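Local coordinates for protein alpha-1,3-glucanase (Bacillus circulans, PDB 5ZRU) that hydrolyses alpha-1,3-glucan, this chain being the catalytic unit of a longer family GH87 enzyme that probably also binds carbohydrate, at residues 380-385 / 416-421; 434-439 / 485-490. One frame throughout, in Å; residues are numbered along the deposited sequence.

Contact 1: residues 380-385 / 416-421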
# COMPACT_ATOMS: atom_id res chain seq x y z
N VAL A 380 0.45 4.76 11.86
CA VAL A 380 1.08 4.73 13.18
C VAL A 380 0.01 4.36 14.20
O VAL A 380 -0.85 5.19 14.54
CB VAL A 380 1.74 6.06 13.55
CG1 VAL A 380 2.35 5.97 14.97
CG2 VAL A 380 2.79 6.43 12.54
N TRP A 381 0.04 3.13 14.69
CA TRP A 381 -0.85 2.72 15.78
C TRP A 381 -0.02 2.68 17.06
O TRP A 381 0.76 1.76 17.28
CB TRP A 381 -1.48 1.36 15.47
CG TRP A 381 -2.30 0.81 16.61
CD1 TRP A 381 -2.83 1.50 17.66
CD2 TRP A 381 -2.67 -0.56 16.81
NE1 TRP A 381 -3.50 0.65 18.51
CE2 TRP A 381 -3.41 -0.62 18.01
CE3 TRP A 381 -2.44 -1.74 16.09
CZ2 TRP A 381 -3.93 -1.82 18.50
CZ3 TRP A 381 -2.95 -2.93 16.59
CH2 TRP A 381 -3.69 -2.96 17.78
N THR A 382 -0.21 3.69 17.91
CA THR A 382 0.56 3.78 19.16
C THR A 382 -0.09 2.90 20.23
O THR A 382 -0.65 3.36 21.23
CB THR A 382 0.68 5.23 19.61
OG1 THR A 382 -0.61 5.85 19.56
CG2 THR A 382 1.63 6.01 18.68
N SER A 383 0.02 1.58 20.01
CA SER A 383 -0.42 0.58 20.97
C SER A 383 0.54 0.53 22.16
O SER A 383 1.67 1.02 22.10
CB SER A 383 -0.51 -0.79 20.30
OG SER A 383 0.73 -1.17 19.74
N ASN A 384 0.08 -0.10 23.25
CA ASN A 384 0.86 -0.12 24.49
C ASN A 384 0.87 -1.51 25.13
O ASN A 384 0.92 -1.63 26.36
CB ASN A 384 0.34 0.92 25.49
CG ASN A 384 -1.03 0.58 26.05
OD1 ASN A 384 -1.80 -0.17 25.46
ND2 ASN A 384 -1.34 1.14 27.22
N VAL A 385 0.85 -2.56 24.31
CA VAL A 385 0.91 -3.92 24.83
C VAL A 385 2.24 -4.13 25.52
O VAL A 385 3.30 -3.70 25.04
CB VAL A 385 0.69 -4.95 23.71
CG1 VAL A 385 0.66 -6.36 24.28
CG2 VAL A 385 -0.59 -4.64 22.93
N SER A 416 2.77 11.46 19.35
CA SER A 416 3.14 12.86 19.21
C SER A 416 4.14 13.04 18.07
O SER A 416 4.96 12.16 17.81
CB SER A 416 3.74 13.38 20.53
OG SER A 416 4.20 14.71 20.41
N GLY A 417 4.05 14.19 17.41
CA GLY A 417 5.12 14.67 16.54
C GLY A 417 5.23 14.03 15.17
O GLY A 417 6.24 14.25 14.49
N HIS A 418 4.24 13.24 14.75
CA HIS A 418 4.30 12.59 13.45
C HIS A 418 4.09 13.60 12.34
O HIS A 418 3.44 14.63 12.53
CB HIS A 418 3.22 11.51 13.35
CG HIS A 418 3.16 10.61 14.55
ND1 HIS A 418 4.26 9.92 15.01
CD2 HIS A 418 2.13 10.28 15.36
CE1 HIS A 418 3.91 9.20 16.07
NE2 HIS A 418 2.63 9.41 16.31
N LYS A 419 4.63 13.31 11.16
CA LYS A 419 4.33 14.15 10.02
C LYS A 419 4.21 13.30 8.76
O LYS A 419 4.79 12.22 8.66
CB LYS A 419 5.38 15.23 9.79
CG LYS A 419 6.71 14.72 9.29
CD LYS A 419 7.69 15.90 9.18
CE LYS A 419 9.12 15.44 9.02
NZ LYS A 419 10.03 16.58 8.71
N ALA A 420 3.44 13.81 7.81
CA ALA A 420 3.26 13.16 6.52
C ALA A 420 3.30 14.28 5.49
O ALA A 420 2.38 15.11 5.46
CB ALA A 420 1.95 12.37 6.45
N THR A 421 4.34 14.32 4.67
CA THR A 421 4.52 15.44 3.75
C THR A 421 4.92 14.95 2.37
O THR A 421 5.52 13.89 2.21
CB THR A 421 5.59 16.44 4.24
OG1 THR A 421 6.89 15.85 4.08
CG2 THR A 421 5.40 16.81 5.72
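The H418 imidazole, met by V380 and T382, is gripped at both nitrogens: ND1 pairs with the backbone N of N394 and NE2 with the carbonyl oxygen of G414. Since one partner is a donor and the other an acceptor, these bonds fix the rotation of the ring and suggest a neutral imidazole with its hydrogen on NE2. Against this held ring V380 lays a methyl. CG1 stands anti to the backbone N (chi1 178°), beside its own carbonyl carbon, and comes down over one face as an off-centre CH-pi contact, 4.0 Å from the H418 ring centroid and 30° off the ring normal. It sits toward the outer rim, with V380 CG1 3.7 Å from H418 NE2 and 3.8 Å from H418 CE1. On the opposite face the backbone oxygen of S416 lies 3.6 Å above the H418 ring plane, displaced toward the rim. T382 arrives obliquely, its CG2 4.3 Å from H418 NE2, while its OG1 bonds to the carbonyl oxygen of Y443. T382 is also the centre of an inverse gamma turn, closed by a weak S383 N to W381 O bond of 2.8 Å. In the parallel beta-helix of this pectate-lyase-like domain, V380, on strand 378-381, points into the interior, and H418 precedes strand 419-421 on another face. With both ring nitrogens paired to backbone atoms, the buried imidazole can take the V380 methyl on a face as an aromatic surface.

Contact 2: residues 434-439 / 485-490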
# COMPACT_ATOMS: atom_id res chain seq x y z
N ILE A 434 -6.40 10.49 3.98
CA ILE A 434 -5.81 10.70 5.30
C ILE A 434 -6.90 10.51 6.34
O ILE A 434 -7.99 11.06 6.19
CB ILE A 434 -5.22 12.12 5.43
CG1 ILE A 434 -3.98 12.30 4.56
CG2 ILE A 434 -4.88 12.42 6.90
CD1 ILE A 434 -3.59 13.75 4.41
N ARG A 435 -6.60 9.75 7.40
CA ARG A 435 -7.53 9.67 8.51
C ARG A 435 -6.78 9.71 9.83
O ARG A 435 -5.61 9.32 9.93
CB ARG A 435 -8.43 8.41 8.43
CG ARG A 435 -7.78 7.11 8.90
CD ARG A 435 -8.80 5.97 8.86
NE ARG A 435 -8.20 4.69 9.20
CZ ARG A 435 -8.88 3.65 9.69
NH1 ARG A 435 -10.19 3.76 9.90
NH2 ARG A 435 -8.25 2.52 9.98
N MET A 436 -7.46 10.23 10.85
CA MET A 436 -7.03 10.10 12.23
C MET A 436 -8.25 9.68 13.03
O MET A 436 -9.35 10.17 12.78
CB MET A 436 -6.45 11.41 12.77
CG MET A 436 -5.28 11.96 11.95
SD MET A 436 -4.68 13.54 12.62
CE MET A 436 -4.02 13.04 14.20
N ASN A 437 -8.06 8.77 13.98
CA ASN A 437 -9.14 8.52 14.94
C ASN A 437 -8.52 8.12 16.27
O ASN A 437 -7.31 7.91 16.38
CB ASN A 437 -10.15 7.47 14.42
CG ASN A 437 -9.60 6.05 14.32
OD1 ASN A 437 -8.84 5.58 15.17
ND2 ASN A 437 -10.04 5.32 13.29
N THR A 438 -9.38 8.03 17.29
CA THR A 438 -8.98 7.54 18.61
C THR A 438 -9.72 6.25 18.96
O THR A 438 -9.97 5.97 20.13
CB THR A 438 -9.19 8.62 19.68
OG1 THR A 438 -10.55 9.08 19.65
CG2 THR A 438 -8.27 9.82 19.43
N VAL A 439 -10.04 5.44 17.94
CA VAL A 439 -10.85 4.24 18.18
C VAL A 439 -10.05 3.05 18.70
O VAL A 439 -10.65 2.09 19.20
CB VAL A 439 -11.61 3.87 16.89
CG1 VAL A 439 -10.74 3.05 15.96
CG2 VAL A 439 -12.90 3.13 17.22
N LYS A 485 -6.24 16.44 18.60
CA LYS A 485 -5.66 17.66 19.15
C LYS A 485 -4.30 17.95 18.52
O LYS A 485 -3.48 17.04 18.36
CB LYS A 485 -5.51 17.53 20.67
CG LYS A 485 -4.71 18.62 21.32
CD LYS A 485 -4.85 18.57 22.85
CE LYS A 485 -4.19 17.36 23.48
NZ LYS A 485 -4.01 17.58 24.96
N ASN A 486 -4.07 19.22 18.16
CA ASN A 486 -2.78 19.74 17.69
C ASN A 486 -2.36 19.11 16.35
O ASN A 486 -1.39 18.36 16.24
CB ASN A 486 -1.69 19.57 18.75
CG ASN A 486 -1.97 20.37 20.02
OD1 ASN A 486 -2.63 21.40 19.98
ND2 ASN A 486 -1.45 19.89 21.14
N VAL A 487 -3.12 19.46 15.31
CA VAL A 487 -2.89 18.96 13.97
C VAL A 487 -2.93 20.14 13.00
O VAL A 487 -3.82 20.99 13.09
CB VAL A 487 -3.92 17.89 13.55
CG1 VAL A 487 -3.48 17.23 12.25
CG2 VAL A 487 -4.10 16.83 14.63
N THR A 488 -1.95 20.19 12.10
CA THR A 488 -1.89 21.23 11.08
C THR A 488 -1.80 20.57 9.72
O THR A 488 -1.01 19.64 9.54
CB THR A 488 -0.69 22.15 11.31
OG1 THR A 488 -0.73 22.67 12.64
CG2 THR A 488 -0.70 23.32 10.30
N PHE A 489 -2.61 21.06 8.78
CA PHE A 489 -2.58 20.66 7.37
C PHE A 489 -2.18 21.88 6.57
O PHE A 489 -2.83 22.93 6.68
CB PHE A 489 -3.95 20.16 6.89
CG PHE A 489 -4.46 18.97 7.63
CD1 PHE A 489 -5.02 19.11 8.89
CD2 PHE A 489 -4.41 17.72 7.06
CE1 PHE A 489 -5.51 18.02 9.57
CE2 PHE A 489 -4.89 16.62 7.74
CZ PHE A 489 -5.44 16.77 8.99
N THR A 490 -1.12 21.77 5.76
CA THR A 490 -0.65 22.92 5.01
C THR A 490 -0.31 22.53 3.58
O THR A 490 0.38 21.53 3.36
CB THR A 490 0.57 23.54 5.70
OG1 THR A 490 0.22 23.87 7.05
CG2 THR A 490 1.01 24.81 4.97
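Inside the parallel beta-helix, segment 434-439, on strand 435-437 of one face, meets segment 485-490, on strand 487-495 of another, through two apolar pairs, M436 with V487 and I434 with F489. M436 and V487 reach for each other tip to tip. A bend at the end of the methionine (chi3 66°) sets its methyl beside the valine, M436 CE lying 3.8 Å from V487 CG2. The sulfur nests between both branches, with M436 SD 3.9 Å from V487 CG1 and equally far from V487 CG2. Two residues earlier on this side, at a corner of the chain, and two later on the other, I434 CG2 approaches the edge of the phenyl ring near its plane, 4.3 Å from F489 CE2. F489 also stacks on F515 and meets F453 with nearly parallel planes, the three lying on neighbouring parallel strands of successive coils, 451-459, 487-495 and 513-523. R435, whose CB leaves the backbone on the side away from 485-490, forms a salt bridge through NH2 with D376. At N437 an Asx turn forms: V439 N donates to N437 OD1 at 3.0 Å, nearly straight at 164°, although the donor stands 53° out of the carbonyl plane.

Overall arrangement
Contacts 1 and 2 lie in series along the chain, their centres 11 Å apart and their nearest atoms about 6 Å apart, without touching. Both span the interior of the beta-helix in the same sense: a strand of one face (378-381, then 435-437) meets a segment of another face about one coil further on. F453 is a side chain they share, touched by A420, I434 and M436; F412 is packed on by V380 and A420 and is backbone-bonded to R435. A bound calcium lies about 11 Å from the V380 side chain. D352, a calcium ligand, is about 9 Å from V380, side chain to side chain; the residues of the two contacts are not among the metal ligands.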